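Local coordinates for CCMAN5 (Cellulosimicrobium cellulans, PDB 2XSG), which is a bacterial GH92 alpha-mannosidase that hydrolyses alpha-mannosides, enables mannose-6-phosphate modification of yeast-produced human lysosomal enzymes, and probably depends on its bound calcium ion, at residues A[28-40]-A[137-149]. Numbering follows the deposited sequence.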
ATOM      1  N   PRO A  28       3.792  -3.455  12.708  1.00  3.62           N
ATOM      2  CA  PRO A  28       3.201  -2.796  13.868  1.00  3.20           C
ATOM      3  C   PRO A  28       3.878  -1.447  14.190  1.00  3.38           C
ATOM      4  O   PRO A  28       3.561  -0.825  15.200  1.00  3.24           O
ATOM      5  CB  PRO A  28       3.468  -3.794  14.988  1.00  3.32           C
ATOM      6  CG  PRO A  28       4.812  -4.370  14.617  1.00  3.78           C
ATOM      7  CD  PRO A  28       4.815  -4.449  13.099  1.00  2.51           C
ATOM      8  N   ALA A  29       4.789  -1.005  13.323  1.00  3.32           N
ATOM      9  CA  ALA A  29       5.609   0.208  13.540  1.00  3.06           C
ATOM     10  C   ALA A  29       4.841   1.448  13.985  1.00  3.21           C
ATOM     11  O   ALA A  29       3.733   1.728  13.490  1.00  3.57           O
ATOM     12  CB  ALA A  29       6.405   0.536  12.279  1.00  2.71           C
ATOM     13  N   ALA A  30       5.440   2.203  14.897  1.00  3.12           N
ATOM     14  CA  ALA A  30       4.886   3.502  15.270  1.00  3.69           C
ATOM     15  C   ALA A  30       5.044   4.454  14.082  1.00  3.98           C
ATOM     16  O   ALA A  30       6.150   4.630  13.557  1.00  3.39           O
ATOM     17  CB  ALA A  30       5.585   4.062  16.512  1.00  3.41           C
ATOM     18  N   GLN A  31       3.933   5.025  13.628  1.00  4.00           N
ATOM     19  CA  GLN A  31       3.984   5.942  12.495  1.00  5.14           C
ATOM     20  C   GLN A  31       2.834   6.939  12.478  1.00  5.00           C
ATOM     21  O   GLN A  31       1.737   6.637  12.962  1.00  5.19           O
ATOM     22  CB  GLN A  31       4.076   5.174  11.162  1.00  5.72           C
ATOM     23  CG  GLN A  31       3.031   4.079  10.939  1.00  6.87           C
ATOM     24  CD  GLN A  31       3.445   3.137   9.830  1.00 10.66           C
ATOM     25  OE1 GLN A  31       4.604   3.128   9.441  1.00 16.44           O
ATOM     26  NE2 GLN A  31       2.522   2.322   9.338  1.00 10.61           N
ATOM     27  N   ALA A  32       3.094   8.129  11.938  1.00  4.82           N
ATOM     28  CA  ALA A  32       2.042   9.130  11.761  1.00  4.55           C
ATOM     29  C   ALA A  32       1.335   8.855  10.437  1.00  4.74           C
ATOM     30  O   ALA A  32       1.852   8.086   9.616  1.00  4.94           O
ATOM     31  CB  ALA A  32       2.637  10.539  11.768  1.00  3.86           C
ATOM     32  N   PRO A  33       0.174   9.505  10.196  1.00  4.60           N
ATOM     33  CA  PRO A  33      -0.476   9.317   8.891  1.00  4.64           C
ATOM     34  C   PRO A  33       0.469   9.684   7.724  1.00  4.63           C
ATOM     35  O   PRO A  33       1.053  10.766   7.726  1.00  3.93           O
ATOM     36  CB  PRO A  33      -1.676  10.270   8.956  1.00  4.34           C
ATOM     37  CG  PRO A  33      -2.000  10.342  10.403  1.00  4.46           C
ATOM     38  CD  PRO A  33      -0.645  10.333  11.096  1.00  4.38           C
ATOM     39  N   ASN A  34       0.639   8.762   6.772  1.00  4.32           N
ATOM     40  CA  ASN A  34       1.569   8.956   5.646  1.00  4.19           C
ATOM     41  C   ASN A  34       2.972   9.389   6.077  1.00  3.92           C
ATOM     42  O   ASN A  34       3.640  10.146   5.389  1.00  4.44           O
ATOM     43  CB  ASN A  34       0.980   9.962   4.635  1.00  4.21           C
ATOM     44  CG  ASN A  34      -0.236   9.422   3.928  1.00  4.92           C
ATOM     45  OD1 ASN A  34      -0.122   8.730   2.906  1.00  6.77           O
ATOM     46  ND2 ASN A  34      -1.409   9.719   4.461  1.00  3.68           N
ATOM     47  N   GLY A  35       3.411   8.903   7.228  1.00  4.27           N
ATOM     48  CA  GLY A  35       4.700   9.270   7.766  1.00  3.44           C
ATOM     49  C   GLY A  35       5.863   8.642   7.040  1.00  3.79           C
ATOM     50  O   GLY A  35       5.758   7.535   6.479  1.00  3.34           O
ATOM     51  N   LEU A  36       6.978   9.370   7.071  1.00  3.60           N
ATOM     52  CA  LEU A  36       8.262   8.914   6.580  1.00  3.34           C
ATOM     53  C   LEU A  36       8.965   8.049   7.625  1.00  3.23           C
ATOM     54  O   LEU A  36       9.498   6.981   7.302  1.00  2.85           O
ATOM     55  CB  LEU A  36       9.119  10.126   6.221  1.00  3.58           C
ATOM     56  CG  LEU A  36      10.582   9.929   5.843  1.00  4.60           C
ATOM     57  CD1 LEU A  36      10.691   9.217   4.519  1.00  5.49           C
ATOM     58  CD2 LEU A  36      11.266  11.307   5.772  1.00  4.41           C
ATOM     59  N   ALA A  37       8.961   8.517   8.871  1.00  3.80           N
ATOM     60  CA  ALA A  37       9.483   7.766  10.012  1.00  3.52           C
ATOM     61  C   ALA A  37       8.552   6.638  10.379  1.00  3.81           C
ATOM     62  O   ALA A  37       7.356   6.848  10.612  1.00  4.19           O
ATOM     63  CB  ALA A  37       9.695   8.677  11.193  1.00  4.22           C
ATOM     64  N   LYS A  38       9.109   5.429  10.413  1.00  3.21           N
ATOM     65  CA  LYS A  38       8.344   4.214  10.677  1.00  3.01           C
ATOM     66  C   LYS A  38       9.176   3.423  11.654  1.00  2.98           C
ATOM     67  O   LYS A  38      10.140   2.764  11.251  1.00  2.39           O
ATOM     68  CB  LYS A  38       8.127   3.408   9.385  1.00  3.13           C
ATOM     69  CG  LYS A  38       7.184   4.089   8.365  1.00  4.84           C
ATOM     70  CD  LYS A  38       7.016   3.251   7.100  1.00  6.24           C
ATOM     71  CE  LYS A  38       5.554   3.116   6.719  1.00  9.18           C
ATOM     72  NZ  LYS A  38       4.969   4.312   6.116  1.00 14.41           N
ATOM     73  N   VAL A  39       8.819   3.507  12.940  1.00  2.18           N
ATOM     74  CA  VAL A  39       9.683   2.991  13.996  1.00  2.00           C
ATOM     75  C   VAL A  39       9.207   1.569  14.291  1.00  2.01           C
ATOM     76  O   VAL A  39       8.269   1.357  15.073  1.00  2.00           O
ATOM     77  CB  VAL A  39       9.664   3.870  15.250  1.00  2.00           C
ATOM     78  CG1 VAL A  39      10.866   3.565  16.130  1.00  3.22           C
ATOM     79  CG2 VAL A  39       9.639   5.349  14.880  1.00  2.11           C
ATOM     80  N   ASN A  40       9.847   0.619  13.617  1.00  2.00           N
ATOM     81  CA  ASN A  40       9.400  -0.779  13.593  1.00  2.24           C
ATOM     82  C   ASN A  40      10.298  -1.647  14.442  1.00  2.59           C
ATOM     83  O   ASN A  40      11.512  -1.684  14.203  1.00  2.00           O
ATOM     84  CB  ASN A  40       9.408  -1.320  12.162  1.00  2.18           C
ATOM     85  CG  ASN A  40       8.526  -2.558  11.987  1.00  3.70           C
ATOM     86  OD1 ASN A  40       8.893  -3.493  11.270  1.00  5.52           O
ATOM     87  ND2 ASN A  40       7.368  -2.575  12.651  1.00  2.39           N
ATOM     88  N   GLU A 137       9.677   2.042  24.862  1.00  3.93           N
ATOM     89  CA  GLU A 137       8.553   2.740  24.271  1.00  3.46           C
ATOM     90  C   GLU A 137       9.059   3.582  23.083  1.00  3.15           C
ATOM     91  O   GLU A 137      10.038   4.317  23.212  1.00  2.65           O
ATOM     92  CB  GLU A 137       7.933   3.682  25.294  1.00  3.89           C
ATOM     93  CG  GLU A 137       7.209   3.026  26.458  1.00  3.76           C
ATOM     94  CD  GLU A 137       6.949   4.017  27.570  1.00  3.02           C
ATOM     95  OE1 GLU A 137       5.822   4.507  27.675  1.00  2.00           O
ATOM     96  OE2 GLU A 137       7.895   4.352  28.309  1.00  4.37           O
ATOM     97  N   VAL A 138       8.401   3.457  21.933  1.00  2.60           N
ATOM     98  CA  VAL A 138       8.637   4.366  20.808  1.00  2.00           C
ATOM     99  C   VAL A 138       7.324   5.045  20.375  1.00  2.22           C
ATOM    100  O   VAL A 138       6.225   4.497  20.577  1.00  2.00           O
ATOM    101  CB  VAL A 138       9.320   3.652  19.601  1.00  2.03           C
ATOM    102  CG1 VAL A 138      10.692   3.108  20.010  1.00  2.00           C
ATOM    103  CG2 VAL A 138       8.455   2.487  19.053  1.00  2.00           C
ATOM    104  N   ALA A 139       7.449   6.255  19.820  1.00  2.00           N
ATOM    105  CA  ALA A 139       6.355   6.932  19.138  1.00  2.00           C
ATOM    106  C   ALA A 139       6.903   7.630  17.891  1.00  2.00           C
ATOM    107  O   ALA A 139       8.122   7.771  17.750  1.00  2.00           O
ATOM    108  CB  ALA A 139       5.696   7.944  20.061  1.00  2.00           C
ATOM    109  N   ALA A 140       6.011   8.088  17.015  1.00  2.28           N
ATOM    110  CA  ALA A 140       6.425   8.756  15.775  1.00  3.29           C
ATOM    111  C   ALA A 140       5.668  10.034  15.485  1.00  4.45           C
ATOM    112  O   ALA A 140       4.477  10.126  15.776  1.00  4.72           O
ATOM    113  CB  ALA A 140       6.271   7.802  14.578  1.00  3.15           C
ATOM    114  N   ALA A 141       6.372  11.004  14.900  1.00  4.91           N
ATOM    115  CA  ALA A 141       5.749  12.097  14.169  1.00  5.41           C
ATOM    116  C   ALA A 141       6.056  11.851  12.701  1.00  5.30           C
ATOM    117  O   ALA A 141       6.712  10.856  12.387  1.00  6.44           O
ATOM    118  CB  ALA A 141       6.306  13.443  14.622  1.00  5.21           C
ATOM    119  N   THR A 142       5.593  12.744  11.815  1.00  4.84           N
ATOM    120  CA  THR A 142       5.753  12.610  10.359  1.00  3.98           C
ATOM    121  C   THR A 142       7.175  12.205   9.972  1.00  4.21           C
ATOM    122  O   THR A 142       7.376  11.233   9.213  1.00  3.85           O
ATOM    123  CB  THR A 142       5.363  13.937   9.615  1.00  4.43           C
ATOM    124  OG1 THR A 142       4.035  14.324   9.983  1.00  5.19           O
ATOM    125  CG2 THR A 142       5.428  13.790   8.098  1.00  2.23           C
ATOM    126  N   ARG A 143       8.157  12.940  10.497  1.00  3.43           N
ATOM    127  CA  ARG A 143       9.552  12.760  10.081  1.00  3.05           C
ATOM    128  C   ARG A 143      10.425  12.162  11.181  1.00  3.22           C
ATOM    129  O   ARG A 143      11.609  11.918  10.951  1.00  3.26           O
ATOM    130  CB  ARG A 143      10.152  14.100   9.613  1.00  3.33           C
ATOM    131  CG  ARG A 143       9.404  14.754   8.453  1.00  2.91           C
ATOM    132  CD  ARG A 143       9.774  16.233   8.227  1.00  2.00           C
ATOM    133  NE  ARG A 143       8.879  16.796   7.213  1.00  2.00           N
ATOM    134  CZ  ARG A 143       7.647  17.235   7.422  1.00  2.37           C
ATOM    135  NH1 ARG A 143       6.939  17.691   6.394  1.00  3.24           N
ATOM    136  NH2 ARG A 143       7.117  17.241   8.649  1.00  2.64           N
ATOM    137  N   SER A 144       9.849  11.917  12.364  1.00  2.54           N
ATOM    138  CA  SER A 144      10.654  11.608  13.542  1.00  3.15           C
ATOM    139  C   SER A 144      10.222  10.349  14.277  1.00  3.43           C
ATOM    140  O   SER A 144       9.037  10.015  14.331  1.00  3.00           O
ATOM    141  CB  SER A 144      10.610  12.753  14.558  1.00  3.51           C
ATOM    142  OG  SER A 144      11.038  13.973  14.002  1.00  4.24           O
ATOM    143  N   GLY A 145      11.202   9.677  14.865  1.00  3.11           N
ATOM    144  CA  GLY A 145      10.944   8.586  15.777  1.00  3.61           C
ATOM    145  C   GLY A 145      11.526   8.921  17.129  1.00  3.87           C
ATOM    146  O   GLY A 145      12.693   9.326  17.221  1.00  4.41           O
ATOM    147  N   VAL A 146      10.722   8.766  18.178  1.00  3.73           N
ATOM    148  CA  VAL A 146      11.205   9.027  19.531  1.00  3.66           C
ATOM    149  C   VAL A 146      11.172   7.761  20.333  1.00  3.62           C
ATOM    150  O   VAL A 146      10.263   6.932  20.149  1.00  3.73           O
ATOM    151  CB  VAL A 146      10.460  10.185  20.271  1.00  3.52           C
ATOM    152  CG1 VAL A 146      10.678  11.467  19.524  1.00  2.00           C
ATOM    153  CG2 VAL A 146       8.951   9.893  20.447  1.00  3.12           C
ATOM    154  N   HIS A 147      12.179   7.632  21.196  1.00  3.54           N
ATOM    155  CA  HIS A 147      12.414   6.462  22.042  1.00  4.27           C
ATOM    156  C   HIS A 147      12.475   6.871  23.518  1.00  4.94           C
ATOM    157  O   HIS A 147      13.101   7.896  23.871  1.00  4.14           O
ATOM    158  CB  HIS A 147      13.762   5.831  21.712  1.00  4.56           C
ATOM    159  CG  HIS A 147      13.925   5.424  20.281  1.00  4.54           C
ATOM    160  ND1 HIS A 147      14.231   4.131  19.909  1.00  5.06           N
ATOM    161  CD2 HIS A 147      13.867   6.144  19.134  1.00  5.03           C
ATOM    162  CE1 HIS A 147      14.323   4.062  18.593  1.00  4.31           C
ATOM    163  NE2 HIS A 147      14.109   5.268  18.098  1.00  6.90           N
ATOM    164  N   ARG A 148      11.832   6.065  24.365  1.00  4.59           N
ATOM    165  CA  ARG A 148      12.037   6.110  25.822  1.00  5.28           C
ATOM    166  C   ARG A 148      12.294   4.703  26.375  1.00  5.20           C
ATOM    167  O   ARG A 148      11.444   3.805  26.223  1.00  5.21           O
ATOM    168  CB  ARG A 148      10.830   6.739  26.534  1.00  4.87           C
ATOM    169  CG  ARG A 148      11.033   6.917  28.034  1.00  4.42           C
ATOM    170  CD  ARG A 148       9.916   7.726  28.642  1.00  5.64           C
ATOM    171  NE  ARG A 148       8.596   7.134  28.382  1.00  5.99           N
ATOM    172  CZ  ARG A 148       7.461   7.813  28.479  1.00  7.25           C
ATOM    173  NH1 ARG A 148       7.496   9.107  28.808  1.00  6.62           N
ATOM    174  NH2 ARG A 148       6.296   7.217  28.237  1.00  6.99           N
ATOM    175  N   TYR A 149      13.452   4.522  27.015  1.00  5.41           N
ATOM    176  CA  TYR A 149      13.880   3.229  27.563  1.00  5.88           C
ATOM    177  C   TYR A 149      14.066   3.280  29.068  1.00  5.91           C
ATOM    178  O   TYR A 149      14.616   4.253  29.602  1.00  6.66           O
ATOM    179  CB  TYR A 149      15.212   2.787  26.931  1.00  5.73           C
ATOM    180  CG  TYR A 149      15.124   2.543  25.456  1.00  6.09           C
ATOM    181  CD1 TYR A 149      15.588   3.490  24.552  1.00  4.90           C
ATOM    182  CD2 TYR A 149      14.570   1.361  24.958  1.00  3.85           C
ATOM    183  CE1 TYR A 149      15.506   3.272  23.184  1.00  6.05           C
ATOM    184  CE2 TYR A 149      14.476   1.140  23.592  1.00  4.36           C
ATOM    185  CZ  TYR A 149      14.936   2.103  22.710  1.00  3.86           C
ATOM    186  OH  TYR A 149      14.851   1.899  21.355  1.00  4.06           O
TER
HETATM  187  O   HOH W   1       5.521   8.822  10.750  1.00  2.00           O
HETATM  188  O   HOH W   2       1.823  12.903   9.113  1.00  2.00           O
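Val39 packs on Val138 and Gly145, and Ala37 on Ser144, where the loop meets the beta hairpin of strands 133-140 and 144-150; here the packing is tight. The two methyls of Val39 lie on the same face of the hairpin and divide it between them: CG2 rests on the bare backbone of Gly145, 3.6 Å from its CA, while CG1, anti to the backbone N (chi1 -162°), meets Val138 CB at 3.8 Å. Val138 CG1 in turn lies over one face of the His147 ring, near its rim. Ala37 CB sits 3.4 Å from Ser144 N. In the neighbouring arm of the loop, paired to Val39 through backbone bonds, Ala30 O comes within 3.3 Å of Ala140 CB.

Toward the hairpin turn the contact becomes polar and wetter. Thr142 O takes two amides of the loop: Leu36 N at 2.9 Å, in the carbonyl plane but through a bent bond (N-H...O 138°), and Ala37 N at 3.2 Å, tilted from that plane but nearly straight. A water accepts from Ala32 N and lies within bonding distance of Ala37 O and Ala141 O; a second joins Pro33 O to Thr142 OG1 at the partly exposed margin. The guanidinium of Arg143 pairs with Glu269 and the carbonyl of Thr326.

Together these contacts seat a loop of the N-terminal beta domain on the hairpin, by methyls packed on side chains and bare backbone around Val39, and by two N-H...O bonds and water round Thr142.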